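Chromosome-partitioning protein ParB (Caulobacter vibrioides, PDB 7BM8) binds DNA at the chromosomal origin of replication, takes part in chromosome partition and spreads along DNA by a CTP-dependent gating mechanism. Local coordinates at residues 68-73 / 105-110. Numbering follows the deposited sequence.
Sequences KGVLQP and TVPIMV. With CTP (cytidine-5'-triphosphate), chain C.
The cytosine-reading loop of the ParB CTP pocket rests on strand 105-110 through Val70 and Pro73, which pack against Val106, Pro107 and Met109. No hydrogen bond joins the two segments; the side chains that meet are apolar, and backbone carbonyls touch carbons at several points. The Val70 side chain meets the CG-CD edge of the Pro107 ring at a slant, Val70 CB lying 3.9 Å from Pro107 CD. Because CG1 stands anti to the backbone N (chi1 -176°), that methyl also reaches the ring, with Val70 CG1 3.9 Å from Pro107 CG. The other methyl, CG2, faces Val106 more loosely. Farther along, Pro73 meets the same proline from its CB side, and Pro73 CA makes a C-H...O contact of 3.5 Å with Pro107 O, bent to 124° at the hydrogen. Met109 is bent at its last torsion and brings its methyl CE to 3.9 Å from Pro73 CB. Pro73 and Met109 also pack on Met109 and Pro73 of the second subunit, so this end of the contact belongs to the dimer interface.

Base recognition uses the backbone of 69-72. The amino N4 of CTP donates to Gly69 O at 2.9 Å. Leu71 N donates to the ring nitrogen N3 of CTP at 3.0 Å. Gln72 N donates to CTP O2 at 2.6 Å. The first two bonds are near 161°, whereas a second approach of Leu71 N to O2 is weak. This donor-acceptor pattern matches the edge of cytosine. Gly69 leaves helix 55-68 with positive phi, and Pro73 leads into strand 74-78, the parallel neighbour of 105-110. The contact thus backs a helix-to-strand loop against the sheet within the CTP-binding ParB N-terminal domain.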
ATOM      1  N   LYS A  68       0.918  17.683  -3.051  1.00 68.70           N
ATOM      2  CA  LYS A  68       1.147  17.108  -4.406  1.00 66.92           C
ATOM      3  C   LYS A  68      -0.170  16.595  -5.012  1.00 65.39           C
ATOM      4  O   LYS A  68      -0.124  16.056  -6.135  1.00 67.77           O
ATOM      5  CB  LYS A  68       2.180  15.979  -4.321  1.00 70.97           C
ATOM      6  CG  LYS A  68       3.515  16.354  -3.687  1.00 75.73           C
ATOM      7  CD  LYS A  68       4.529  16.900  -4.668  1.00 80.88           C
ATOM      8  CE  LYS A  68       5.852  17.262  -4.023  1.00 85.37           C
ATOM      9  NZ  LYS A  68       5.818  18.599  -3.381  1.00 85.98           N
ATOM     10  N   GLY A  69      -1.300  16.752  -4.313  1.00 67.00           N
ATOM     11  CA  GLY A  69      -2.631  16.344  -4.805  1.00 65.00           C
ATOM     12  C   GLY A  69      -2.834  14.842  -4.712  1.00 65.26           C
ATOM     13  O   GLY A  69      -1.972  14.160  -4.122  1.00 72.52           O
ATOM     14  N   VAL A  70      -3.935  14.344  -5.282  1.00 62.42           N
ATOM     15  CA  VAL A  70      -4.273  12.890  -5.340  1.00 57.50           C
ATOM     16  C   VAL A  70      -3.487  12.274  -6.503  1.00 56.70           C
ATOM     17  O   VAL A  70      -3.785  12.620  -7.664  1.00 63.89           O
ATOM     18  CB  VAL A  70      -5.790  12.665  -5.487  1.00 53.30           C
ATOM     19  CG1 VAL A  70      -6.145  11.186  -5.449  1.00 55.63           C
ATOM     20  CG2 VAL A  70      -6.575  13.428  -4.430  1.00 51.06           C
ATOM     21  N   LEU A  71      -2.518  11.410  -6.193  1.00 53.59           N
ATOM     22  CA  LEU A  71      -1.519  10.886  -7.165  1.00 56.53           C
ATOM     23  C   LEU A  71      -2.074   9.648  -7.880  1.00 63.61           C
ATOM     24  O   LEU A  71      -1.824   9.524  -9.094  1.00 75.10           O
ATOM     25  CB  LEU A  71      -0.213  10.570  -6.427  1.00 55.02           C
ATOM     26  CG  LEU A  71       0.527  11.779  -5.855  1.00 52.46           C
ATOM     27  CD1 LEU A  71       1.589  11.352  -4.850  1.00 50.67           C
ATOM     28  CD2 LEU A  71       1.146  12.606  -6.969  1.00 51.48           C
ATOM     29  N   GLN A  72      -2.779   8.769  -7.159  1.00 66.54           N
ATOM     30  CA  GLN A  72      -3.421   7.547  -7.718  1.00 72.00           C
ATOM     31  C   GLN A  72      -4.911   7.818  -7.912  1.00 65.93           C
ATOM     32  O   GLN A  72      -5.624   8.042  -6.938  1.00 67.48           O
ATOM     33  CB  GLN A  72      -3.204   6.344  -6.794  1.00 80.32           C
ATOM     34  CG  GLN A  72      -1.765   5.843  -6.742  1.00 90.04           C
ATOM     35  CD  GLN A  72      -1.270   5.201  -8.020  1.00 98.09           C
ATOM     36  OE1 GLN A  72      -0.075   4.953  -8.181  1.00100.43           O
ATOM     37  NE2 GLN A  72      -2.175   4.924  -8.946  1.00 94.59           N
ATOM     38  N   PRO A  73      -5.431   7.817  -9.163  1.00 63.68           N
ATOM     39  CA  PRO A  73      -6.863   8.002  -9.402  1.00 65.53           C
ATOM     40  C   PRO A  73      -7.724   7.027  -8.584  1.00 65.86           C
ATOM     41  O   PRO A  73      -7.284   5.913  -8.353  1.00 60.88           O
ATOM     42  CB  PRO A  73      -7.030   7.733 -10.905  1.00 64.17           C
ATOM     43  CG  PRO A  73      -5.678   8.067 -11.488  1.00 63.14           C
ATOM     44  CD  PRO A  73      -4.676   7.674 -10.417  1.00 66.84           C
ATOM     45  N   THR A 105     -12.286  18.996  -6.993  1.00 51.16           N
ATOM     46  CA  THR A 105     -12.384  17.832  -7.922  1.00 52.12           C
ATOM     47  C   THR A 105     -11.390  16.740  -7.509  1.00 51.78           C
ATOM     48  O   THR A 105     -10.415  17.065  -6.804  1.00 45.96           O
ATOM     49  CB  THR A 105     -12.135  18.236  -9.382  1.00 48.63           C
ATOM     50  OG1 THR A 105     -10.730  18.400  -9.571  1.00 49.99           O
ATOM     51  CG2 THR A 105     -12.861  19.503  -9.780  1.00 51.19           C
ATOM     52  N   VAL A 106     -11.630  15.501  -7.950  1.00 55.36           N
ATOM     53  CA  VAL A 106     -10.709  14.340  -7.746  1.00 56.36           C
ATOM     54  C   VAL A 106     -10.604  13.550  -9.046  1.00 55.16           C
ATOM     55  O   VAL A 106     -11.541  13.526  -9.840  1.00 53.91           O
ATOM     56  CB  VAL A 106     -11.162  13.436  -6.585  1.00 51.02           C
ATOM     57  CG1 VAL A 106     -10.856  14.064  -5.234  1.00 53.78           C
ATOM     58  CG2 VAL A 106     -12.634  13.077  -6.694  1.00 54.79           C
ATOM     59  N   PRO A 107      -9.452  12.887  -9.292  1.00 55.94           N
ATOM     60  CA  PRO A 107      -9.291  11.999 -10.442  1.00 49.49           C
ATOM     61  C   PRO A 107      -9.965  10.646 -10.189  1.00 50.73           C
ATOM     62  O   PRO A 107      -9.680  10.044  -9.168  1.00 51.02           O
ATOM     63  CB  PRO A 107      -7.770  11.838 -10.538  1.00 53.81           C
ATOM     64  CG  PRO A 107      -7.295  11.961  -9.101  1.00 53.77           C
ATOM     65  CD  PRO A 107      -8.237  12.958  -8.462  1.00 54.71           C
ATOM     66  N   ILE A 108     -10.838  10.213 -11.103  1.00 55.13           N
ATOM     67  CA  ILE A 108     -11.629   8.950 -10.975  1.00 56.87           C
ATOM     68  C   ILE A 108     -11.441   8.104 -12.236  1.00 53.68           C
ATOM     69  O   ILE A 108     -11.048   8.667 -13.272  1.00 52.63           O
ATOM     70  CB  ILE A 108     -13.123   9.242 -10.715  1.00 57.85           C
ATOM     71  CG1 ILE A 108     -13.744  10.119 -11.807  1.00 55.29           C
ATOM     72  CG2 ILE A 108     -13.319   9.843  -9.332  1.00 57.92           C
ATOM     73  CD1 ILE A 108     -15.253  10.204 -11.750  1.00 49.22           C
ATOM     74  N   MET A 109     -11.718   6.802 -12.124  1.00 55.55           N
ATOM     75  CA  MET A 109     -11.868   5.855 -13.259  1.00 59.82           C
ATOM     76  C   MET A 109     -13.175   5.084 -13.068  1.00 58.92           C
ATOM     77  O   MET A 109     -13.286   4.369 -12.048  1.00 57.34           O
ATOM     78  CB  MET A 109     -10.709   4.857 -13.318  1.00 66.45           C
ATOM     79  CG  MET A 109      -9.376   5.506 -13.603  1.00 68.62           C
ATOM     80  SD  MET A 109      -7.995   4.417 -13.226  1.00 73.54           S
ATOM     81  CE  MET A 109      -8.273   4.081 -11.487  1.00 69.49           C
ATOM     82  N   VAL A 110     -14.120   5.244 -14.000  1.00 53.73           N
ATOM     83  CA  VAL A 110     -15.471   4.612 -13.940  1.00 50.55           C
ATOM     84  C   VAL A 110     -15.427   3.289 -14.709  1.00 54.00           C
ATOM     85  O   VAL A 110     -15.088   3.313 -15.904  1.00 67.87           O
ATOM     86  CB  VAL A 110     -16.562   5.542 -14.498  1.00 43.39           C
ATOM     87  CG1 VAL A 110     -17.945   4.933 -14.336  1.00 43.53           C
ATOM     88  CG2 VAL A 110     -16.507   6.920 -13.862  1.00 43.37           C
TER
HETATM   89  N1  CTP C 301      -1.747   8.418  -2.525  1.00 46.58           N
HETATM   90  C2  CTP C 301      -2.084   9.320  -3.541  1.00 44.57           C
HETATM   91  N3  CTP C 301      -1.705  10.615  -3.427  1.00 43.36           N
HETATM   92  C4  CTP C 301      -1.021  11.028  -2.351  1.00 51.41           C
HETATM   93  C5  CTP C 301      -0.675  10.127  -1.303  1.00 49.23           C
HETATM   94  C6  CTP C 301      -1.058   8.846  -1.426  1.00 46.09           C
HETATM   95  O2  CTP C 301      -2.717   8.908  -4.524  1.00 46.03           O
HETATM   96  N4  CTP C 301      -0.681  12.307  -2.291  1.00 54.88           N
HETATM   97  C1' CTP C 301      -2.193   7.008  -2.677  1.00 53.09           C
HETATM   98  C2' CTP C 301      -1.197   5.961  -2.183  1.00 56.97           C
HETATM   99  O2' CTP C 301      -0.177   5.800  -3.142  1.00 64.48           O
HETATM  100  C3' CTP C 301      -2.134   4.753  -2.077  1.00 61.94           C
HETATM  101  C4' CTP C 301      -3.458   5.381  -1.600  1.00 64.00           C
HETATM  102  O4' CTP C 301      -3.343   6.800  -1.894  1.00 61.39           O
HETATM  103  O3' CTP C 301      -2.298   4.116  -3.338  1.00 61.03           O
HETATM  104  C5' CTP C 301      -3.799   5.183  -0.141  1.00 60.26           C
HETATM  105  O5' CTP C 301      -3.991   3.766   0.108  1.00 58.73           O
HETATM  106  PA  CTP C 301      -4.975   3.216   1.249  1.00 58.13           P
HETATM  107  O1A CTP C 301      -5.358   1.812   0.914  1.00 63.96           O
HETATM  108  O2A CTP C 301      -4.390   3.493   2.592  1.00 59.65           O
HETATM  109  O3A CTP C 301      -6.265   4.138   1.051  1.00 56.25           O
HETATM  110  PB  CTP C 301      -7.212   4.249  -0.231  1.00 56.24           P
HETATM  111  O1B CTP C 301      -7.314   5.683  -0.618  1.00 66.85           O
HETATM  112  O2B CTP C 301      -6.744   3.234  -1.226  1.00 59.05           O
HETATM  113  O3B CTP C 301      -8.620   3.787   0.368  1.00 69.92           O
HETATM  114  PG  CTP C 301      -9.223   2.299   0.518  1.00109.02           P
HETATM  115  O1G CTP C 301     -10.259   2.124  -0.571  1.00102.78           O
HETATM  116  O2G CTP C 301      -8.035   1.373   0.346  1.00 89.15           O
HETATM  117  O3G CTP C 301      -9.820   2.251   1.904  1.00 94.63           O